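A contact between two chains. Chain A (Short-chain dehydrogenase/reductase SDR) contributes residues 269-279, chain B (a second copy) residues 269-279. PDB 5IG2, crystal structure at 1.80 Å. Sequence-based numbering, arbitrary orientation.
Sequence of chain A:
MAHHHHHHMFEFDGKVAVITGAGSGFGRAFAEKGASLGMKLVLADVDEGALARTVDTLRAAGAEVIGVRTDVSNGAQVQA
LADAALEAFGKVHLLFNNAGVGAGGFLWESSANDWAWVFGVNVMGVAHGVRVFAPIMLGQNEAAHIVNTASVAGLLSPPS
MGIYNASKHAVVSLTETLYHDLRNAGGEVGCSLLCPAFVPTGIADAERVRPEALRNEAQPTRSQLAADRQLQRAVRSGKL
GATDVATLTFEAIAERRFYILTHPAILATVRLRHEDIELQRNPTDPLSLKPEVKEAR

Chain A 269-279: TVRLRHEDIEL
Chain B 269-279: TVRLRHEDIEL

Two like-charged guanidinium groups meet at the two-fold axis of this contact: Arg A271 NH1 lies 2.7 Å from Arg B271 NH1, two donors that cannot bond each other. Carboxylates make the approach tolerable. Glu A278 OE1 accepts from Arg B271 NH1 at 3.1 Å, a salt bridge across the interface, and also from Arg A271 NH1 at 3.2 Å; Arg A271 NH2 reaches Glu A278 OE2 at 3.0 Å within its own helix. The symmetry mates repeat every bond.

Both stretches are helical from 269 to 278 (phi near -62°, psi near -42°), antiparallel at 178°, with axes 10.5 Å apart. Arg A271 pairs with Glu B278 at 7.0 Å between CA atoms. The histidines (chi1 m, chi2 172°) form an offset stack, centroids 3.6 Å apart and planes at 3°; a flat ring suits a place where the CA atoms of His A274 and His B274 are just 6.5 Å apart, since the two rings can lie face to face across the two-fold axis. Each also donates at its edge: His A274 ND1 to Glu B278 OE1, 2.7 Å. Glu A278 (m, t, chi3 -163°) has its CA-to-CB bond toward chain B, whereas that of Arg A271 points sideways and its t, p, t chain, chi4 150°, brings the end nearer. Flanking the stack, one toward each end, Val A270 CG1 (chi1 t) lies 4.2 Å from Ile B277 CG2 (m, t), and its mate repeats this; such branched apolar side chains suit buried positions that ask for no polar partner.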

ATOM      1  N   THR A 269      10.522  -2.451 -18.215  1.00 23.02           N
ATOM      2  CA  THR A 269       9.306  -1.725 -17.860  1.00 21.60           C
ATOM      3  C   THR A 269       9.449  -1.045 -16.502  1.00 24.96           C
ATOM      4  O   THR A 269       8.959   0.076 -16.302  1.00 23.90           O
ATOM      5  CB  THR A 269       8.108  -2.687 -17.865  1.00 25.23           C
ATOM      6  OG1 THR A 269       8.063  -3.379 -19.120  1.00 32.04           O
ATOM      7  CG2 THR A 269       6.799  -1.936 -17.676  1.00 22.81           C
ATOM      8  N   VAL A 270      10.116  -1.706 -15.558  1.00 22.62           N
ATOM      9  CA  VAL A 270      10.344  -1.101 -14.250  1.00 22.86           C
ATOM     10  C   VAL A 270      11.204   0.149 -14.394  1.00 20.63           C
ATOM     11  O   VAL A 270      10.902   1.204 -13.826  1.00 17.84           O
ATOM     12  CB  VAL A 270      10.971  -2.130 -13.290  1.00 20.64           C
ATOM     13  CG1 VAL A 270      11.394  -1.471 -11.985  1.00 20.24           C
ATOM     14  CG2 VAL A 270       9.975  -3.246 -13.011  1.00 17.43           C
ATOM     15  N   ARG A 271      12.278   0.052 -15.179  1.00 19.88           N
ATOM     16  CA  ARG A 271      13.137   1.204 -15.423  1.00 23.35           C
ATOM     17  C   ARG A 271      12.344   2.366 -16.007  1.00 24.23           C
ATOM     18  O   ARG A 271      12.608   3.533 -15.686  1.00 19.67           O
ATOM     19  CB  ARG A 271      14.286   0.799 -16.354  1.00 28.52           C
ATOM     20  CG  ARG A 271      15.238   1.928 -16.714  1.00 38.52           C
ATOM     21  CD  ARG A 271      15.810   2.567 -15.458  1.00 47.40           C
ATOM     22  NE  ARG A 271      16.289   3.925 -15.697  1.00 54.56           N
ATOM     23  CZ  ARG A 271      16.294   4.879 -14.772  1.00 54.47           C
ATOM     24  NH1 ARG A 271      15.830   4.611 -13.565  1.00 52.33           N
ATOM     25  NH2 ARG A 271      16.746   6.098 -15.051  1.00 54.99           N
ATOM     26  N   LEU A 272      11.356   2.064 -16.856  1.00 24.17           N
ATOM     27  CA  LEU A 272      10.551   3.117 -17.468  1.00 22.55           C
ATOM     28  C   LEU A 272       9.775   3.894 -16.413  1.00 18.77           C
ATOM     29  O   LEU A 272       9.744   5.130 -16.430  1.00 18.83           O
ATOM     30  CB  LEU A 272       9.597   2.514 -18.500  1.00 20.38           C
ATOM     31  CG  LEU A 272       8.711   3.544 -19.195  1.00 24.73           C
ATOM     32  CD1 LEU A 272       9.585   4.558 -19.928  1.00 27.82           C
ATOM     33  CD2 LEU A 272       7.750   2.865 -20.156  1.00 26.75           C
ATOM     34  N   ARG A 273       9.132   3.175 -15.489  1.00 17.86           N
ATOM     35  CA  ARG A 273       8.402   3.825 -14.407  1.00 17.56           C
ATOM     36  C   ARG A 273       9.348   4.634 -13.530  1.00 19.12           C
ATOM     37  O   ARG A 273       9.037   5.770 -13.151  1.00 16.70           O
ATOM     38  CB  ARG A 273       7.641   2.780 -13.574  1.00 16.25           C
ATOM     39  CG  ARG A 273       6.983   3.362 -12.319  1.00 15.53           C
ATOM     40  CD  ARG A 273       6.155   2.372 -11.465  1.00 14.97           C
ATOM     41  NE  ARG A 273       5.655   3.114 -10.313  1.00 14.56           N
ATOM     42  CZ  ARG A 273       6.288   3.239  -9.149  1.00 15.44           C
ATOM     43  NH1 ARG A 273       7.430   2.599  -8.919  1.00 17.51           N
ATOM     44  NH2 ARG A 273       5.771   4.008  -8.205  1.00 14.14           N
ATOM     45  N   HIS A 274      10.518   4.067 -13.209  1.00 20.37           N
ATOM     46  CA  HIS A 274      11.484   4.786 -12.384  1.00 20.71           C
ATOM     47  C   HIS A 274      11.945   6.054 -13.082  1.00 21.60           C
ATOM     48  O   HIS A 274      12.115   7.103 -12.448  1.00 19.76           O
ATOM     49  CB  HIS A 274      12.678   3.882 -12.064  1.00 20.18           C
ATOM     50  CG  HIS A 274      12.363   2.780 -11.104  1.00 19.61           C
ATOM     51  ND1 HIS A 274      13.254   1.770 -10.813  1.00 20.93           N
ATOM     52  CD2 HIS A 274      11.259   2.538 -10.354  1.00 21.32           C
ATOM     53  CE1 HIS A 274      12.711   0.948  -9.932  1.00 20.19           C
ATOM     54  NE2 HIS A 274      11.500   1.391  -9.635  1.00 18.58           N
ATOM     55  N   GLU A 275      12.120   5.981 -14.403  1.00 21.06           N
ATOM     56  CA  GLU A 275      12.498   7.169 -15.156  1.00 24.07           C
ATOM     57  C   GLU A 275      11.401   8.230 -15.110  1.00 22.83           C
ATOM     58  O   GLU A 275      11.698   9.421 -14.972  1.00 22.79           O
ATOM     59  CB  GLU A 275      12.829   6.788 -16.596  1.00 26.75           C
ATOM     60  CG  GLU A 275      13.485   7.911 -17.367  1.00 32.47           C
ATOM     61  CD  GLU A 275      13.724   7.555 -18.814  1.00 41.33           C
ATOM     62  OE1 GLU A 275      12.743   7.217 -19.515  1.00 40.40           O
ATOM     63  OE2 GLU A 275      14.897   7.599 -19.246  1.00 46.12           O
ATOM     64  N   ASP A 276      10.131   7.824 -15.245  1.00 21.57           N
ATOM     65  CA  ASP A 276       9.022   8.764 -15.073  1.00 19.23           C
ATOM     66  C   ASP A 276       9.179   9.553 -13.781  1.00 18.58           C
ATOM     67  O   ASP A 276       9.053  10.784 -13.766  1.00 17.80           O
ATOM     68  CB  ASP A 276       7.675   8.031 -15.049  1.00 19.98           C
ATOM     69  CG  ASP A 276       7.274   7.445 -16.399  1.00 23.65           C
ATOM     70  OD1 ASP A 276       7.910   7.786 -17.423  1.00 24.67           O
ATOM     71  OD2 ASP A 276       6.296   6.649 -16.418  1.00 20.86           O
ATOM     72  N   ILE A 277       9.452   8.845 -12.681  1.00 17.79           N
ATOM     73  CA  ILE A 277       9.525   9.479 -11.368  1.00 16.87           C
ATOM     74  C   ILE A 277      10.727  10.407 -11.293  1.00 20.86           C
ATOM     75  O   ILE A 277      10.607  11.577 -10.907  1.00 20.19           O
ATOM     76  CB  ILE A 277       9.577   8.414 -10.261  1.00 16.36           C
ATOM     77  CG1 ILE A 277       8.267   7.617 -10.232  1.00 15.71           C
ATOM     78  CG2 ILE A 277       9.881   9.064  -8.908  1.00 16.40           C
ATOM     79  CD1 ILE A 277       8.360   6.311  -9.469  1.00 17.76           C
ATOM     80  N   GLU A 278      11.907   9.895 -11.653  1.00 21.55           N
ATOM     81  CA  GLU A 278      13.120  10.702 -11.586  1.00 24.20           C
ATOM     82  C   GLU A 278      13.027  11.954 -12.460  1.00 28.66           C
ATOM     83  O   GLU A 278      13.603  12.994 -12.115  1.00 29.47           O
ATOM     84  CB  GLU A 278      14.318   9.839 -11.976  1.00 20.06           C
ATOM     85  CG  GLU A 278      14.569   8.717 -10.987  1.00 23.07           C
ATOM     86  CD  GLU A 278      15.337   7.542 -11.580  1.00 29.87           C
ATOM     87  OE1 GLU A 278      15.314   6.447 -10.971  1.00 24.88           O
ATOM     88  OE2 GLU A 278      15.959   7.708 -12.656  1.00 33.21           O
ATOM     89  N   LEU A 279      12.286  11.886 -13.571  1.00 25.70           N
ATOM     90  CA  LEU A 279      12.111  13.018 -14.472  1.00 25.60           C
ATOM     91  C   LEU A 279      10.862  13.838 -14.175  1.00 28.55           C
ATOM     92  O   LEU A 279      10.612  14.827 -14.878  1.00 31.27           O
ATOM     93  CB  LEU A 279      12.065  12.541 -15.925  1.00 20.82           C
ATOM     94  CG  LEU A 279      13.353  11.878 -16.387  1.00 24.12           C
ATOM     95  CD1 LEU A 279      13.281  11.487 -17.857  1.00 24.62           C
ATOM     96  CD2 LEU A 279      14.500  12.825 -16.133  1.00 25.11           C
TER
ATOM     97  N   THR B 269      18.264  10.163  -3.415  1.00 23.02           N
ATOM     98  CA  THR B 269      17.905   9.015  -2.587  1.00 21.60           C
ATOM     99  C   THR B 269      16.913   8.107  -3.306  1.00 24.96           C
ATOM    100  O   THR B 269      16.987   6.875  -3.194  1.00 23.90           O
ATOM    101  CB  THR B 269      17.329   9.502  -1.249  1.00 25.23           C
ATOM    102  OG1 THR B 269      18.244  10.427  -0.648  1.00 32.04           O
ATOM    103  CG2 THR B 269      17.111   8.341  -0.290  1.00 22.81           C
ATOM    104  N   VAL B 270      15.977   8.696  -4.049  1.00 22.62           N
ATOM    105  CA  VAL B 270      15.024   7.897  -4.813  1.00 22.86           C
ATOM    106  C   VAL B 270      15.757   7.074  -5.866  1.00 20.63           C
ATOM    107  O   VAL B 270      15.514   5.873  -6.024  1.00 17.84           O
ATOM    108  CB  VAL B 270      13.946   8.805  -5.433  1.00 20.64           C
ATOM    109  CG1 VAL B 270      13.057   8.021  -6.388  1.00 20.24           C
ATOM    110  CG2 VAL B 270      13.103   9.429  -4.330  1.00 17.43           C
ATOM    111  N   ARG B 271      16.685   7.708  -6.584  1.00 19.88           N
ATOM    112  CA  ARG B 271      17.477   6.998  -7.581  1.00 23.35           C
ATOM    113  C   ARG B 271      18.218   5.821  -6.958  1.00 24.23           C
ATOM    114  O   ARG B 271      18.364   4.765  -7.586  1.00 19.67           O
ATOM    115  CB  ARG B 271      18.455   7.972  -8.249  1.00 28.52           C
ATOM    116  CG  ARG B 271      19.367   7.343  -9.289  1.00 38.52           C
ATOM    117  CD  ARG B 271      18.550   6.639 -10.361  1.00 47.40           C
ATOM    118  NE  ARG B 271      19.320   5.615 -11.061  1.00 54.56           N
ATOM    119  CZ  ARG B 271      18.784   4.518 -11.586  1.00 54.47           C
ATOM    120  NH1 ARG B 271      17.484   4.314 -11.468  1.00 52.33           N
ATOM    121  NH2 ARG B 271      19.540   3.623 -12.215  1.00 54.99           N
ATOM    122  N   LEU B 272      18.679   5.983  -5.713  1.00 24.17           N
ATOM    123  CA  LEU B 272      19.408   4.909  -5.043  1.00 22.55           C
ATOM    124  C   LEU B 272      18.521   3.686  -4.848  1.00 18.77           C
ATOM    125  O   LEU B 272      18.934   2.553  -5.119  1.00 18.83           O
ATOM    126  CB  LEU B 272      19.946   5.400  -3.699  1.00 20.38           C
ATOM    127  CG  LEU B 272      20.725   4.342  -2.923  1.00 24.73           C
ATOM    128  CD1 LEU B 272      21.924   3.884  -3.748  1.00 27.82           C
ATOM    129  CD2 LEU B 272      21.171   4.883  -1.576  1.00 26.75           C
ATOM    130  N   ARG B 273      17.294   3.904  -4.367  1.00 17.86           N
ATOM    131  CA  ARG B 273      16.350   2.807  -4.193  1.00 17.56           C
ATOM    132  C   ARG B 273      16.020   2.163  -5.532  1.00 19.12           C
ATOM    133  O   ARG B 273      15.975   0.931  -5.643  1.00 16.70           O
ATOM    134  CB  ARG B 273      15.074   3.305  -3.495  1.00 16.25           C
ATOM    135  CG  ARG B 273      13.965   2.251  -3.423  1.00 15.53           C
ATOM    136  CD  ARG B 273      12.674   2.673  -2.683  1.00 14.97           C
ATOM    137  NE  ARG B 273      11.747   1.548  -2.764  1.00 14.56           N
ATOM    138  CZ  ARG B 273      10.860   1.355  -3.736  1.00 15.44           C
ATOM    139  NH1 ARG B 273      10.693   2.257  -4.699  1.00 17.51           N
ATOM    140  NH2 ARG B 273      10.129   0.252  -3.743  1.00 14.14           N
ATOM    141  N   HIS B 274      15.800   2.983  -6.567  1.00 20.37           N
ATOM    142  CA  HIS B 274      15.492   2.441  -7.886  1.00 20.71           C
ATOM    143  C   HIS B 274      16.651   1.607  -8.405  1.00 21.60           C
ATOM    144  O   HIS B 274      16.449   0.549  -9.016  1.00 19.76           O
ATOM    145  CB  HIS B 274      15.167   3.578  -8.860  1.00 20.18           C
ATOM    146  CG  HIS B 274      13.855   4.243  -8.597  1.00 19.61           C
ATOM    147  ND1 HIS B 274      13.455   5.386  -9.256  1.00 20.93           N
ATOM    148  CD2 HIS B 274      12.842   3.919  -7.755  1.00 21.32           C
ATOM    149  CE1 HIS B 274      12.256   5.740  -8.828  1.00 20.19           C
ATOM    150  NE2 HIS B 274      11.859   4.867  -7.918  1.00 18.58           N
ATOM    151  N   GLU B 275      17.878   2.056  -8.138  1.00 21.06           N
ATOM    152  CA  GLU B 275      19.043   1.281  -8.545  1.00 24.07           C
ATOM    153  C   GLU B 275      19.105  -0.057  -7.813  1.00 22.83           C
ATOM    154  O   GLU B 275      19.434  -1.080  -8.421  1.00 22.79           O
ATOM    155  CB  GLU B 275      20.315   2.091  -8.308  1.00 26.75           C
ATOM    156  CG  GLU B 275      21.536   1.471  -8.948  1.00 32.47           C
ATOM    157  CD  GLU B 275      22.802   2.231  -8.632  1.00 41.33           C
ATOM    158  OE1 GLU B 275      23.116   2.390  -7.431  1.00 40.40           O
ATOM    159  OE2 GLU B 275      23.474   2.680  -9.586  1.00 46.12           O
ATOM    160  N   ASP B 276      18.813  -0.070  -6.504  1.00 21.57           N
ATOM    161  CA  ASP B 276      18.717  -1.333  -5.770  1.00 19.23           C
ATOM    162  C   ASP B 276      17.824  -2.319  -6.509  1.00 18.58           C
ATOM    163  O   ASP B 276      18.185  -3.486  -6.701  1.00 17.80           O
ATOM    164  CB  ASP B 276      18.155  -1.111  -4.360  1.00 19.98           C
ATOM    165  CG  ASP B 276      19.114  -0.376  -3.429  1.00 23.65           C
ATOM    166  OD1 ASP B 276      20.308  -0.227  -3.780  1.00 24.67           O
ATOM    167  OD2 ASP B 276      18.654   0.035  -2.329  1.00 20.86           O
ATOM    168  N   ILE B 277      16.642  -1.855  -6.927  1.00 17.79           N
ATOM    169  CA  ILE B 277      15.661  -2.732  -7.557  1.00 16.87           C
ATOM    170  C   ILE B 277      16.163  -3.203  -8.912  1.00 20.86           C
ATOM    171  O   ILE B 277      16.164  -4.405  -9.209  1.00 20.19           O
ATOM    172  CB  ILE B 277      14.306  -2.015  -7.685  1.00 16.36           C
ATOM    173  CG1 ILE B 277      13.728  -1.725  -6.296  1.00 15.71           C
ATOM    174  CG2 ILE B 277      13.344  -2.842  -8.544  1.00 16.40           C
ATOM    175  CD1 ILE B 277      12.620  -0.690  -6.296  1.00 17.76           C
ATOM    176  N   GLU B 278      16.587  -2.261  -9.758  1.00 21.55           N
ATOM    177  CA  GLU B 278      17.060  -2.617 -11.092  1.00 24.20           C
ATOM    178  C   GLU B 278      18.252  -3.574 -11.043  1.00 28.66           C
ATOM    179  O   GLU B 278      18.404  -4.419 -11.936  1.00 29.47           O
ATOM    180  CB  GLU B 278      17.402  -1.341 -11.858  1.00 20.06           C
ATOM    181  CG  GLU B 278      16.181  -0.478 -12.119  1.00 23.07           C
ATOM    182  CD  GLU B 278      16.512   0.991 -12.352  1.00 29.87           C
ATOM    183  OE1 GLU B 278      15.589   1.832 -12.250  1.00 24.88           O
ATOM    184  OE2 GLU B 278      17.693   1.308 -12.631  1.00 33.21           O
ATOM    185  N   LEU B 279      19.085  -3.481 -10.001  1.00 25.70           N
ATOM    186  CA  LEU B 279      20.245  -4.350  -9.840  1.00 25.60           C
ATOM    187  C   LEU B 279      19.963  -5.580  -8.987  1.00 28.55           C
ATOM    188  O   LEU B 279      20.876  -6.391  -8.783  1.00 31.27           O
ATOM    189  CB  LEU B 279      21.412  -3.573  -9.230  1.00 20.82           C
ATOM    190  CG  LEU B 279      21.906  -2.432 -10.108  1.00 24.12           C
ATOM    191  CD1 LEU B 279      23.112  -1.737  -9.489  1.00 24.62           C
ATOM    192  CD2 LEU B 279      22.238  -2.983 -11.472  1.00 25.11           C
TER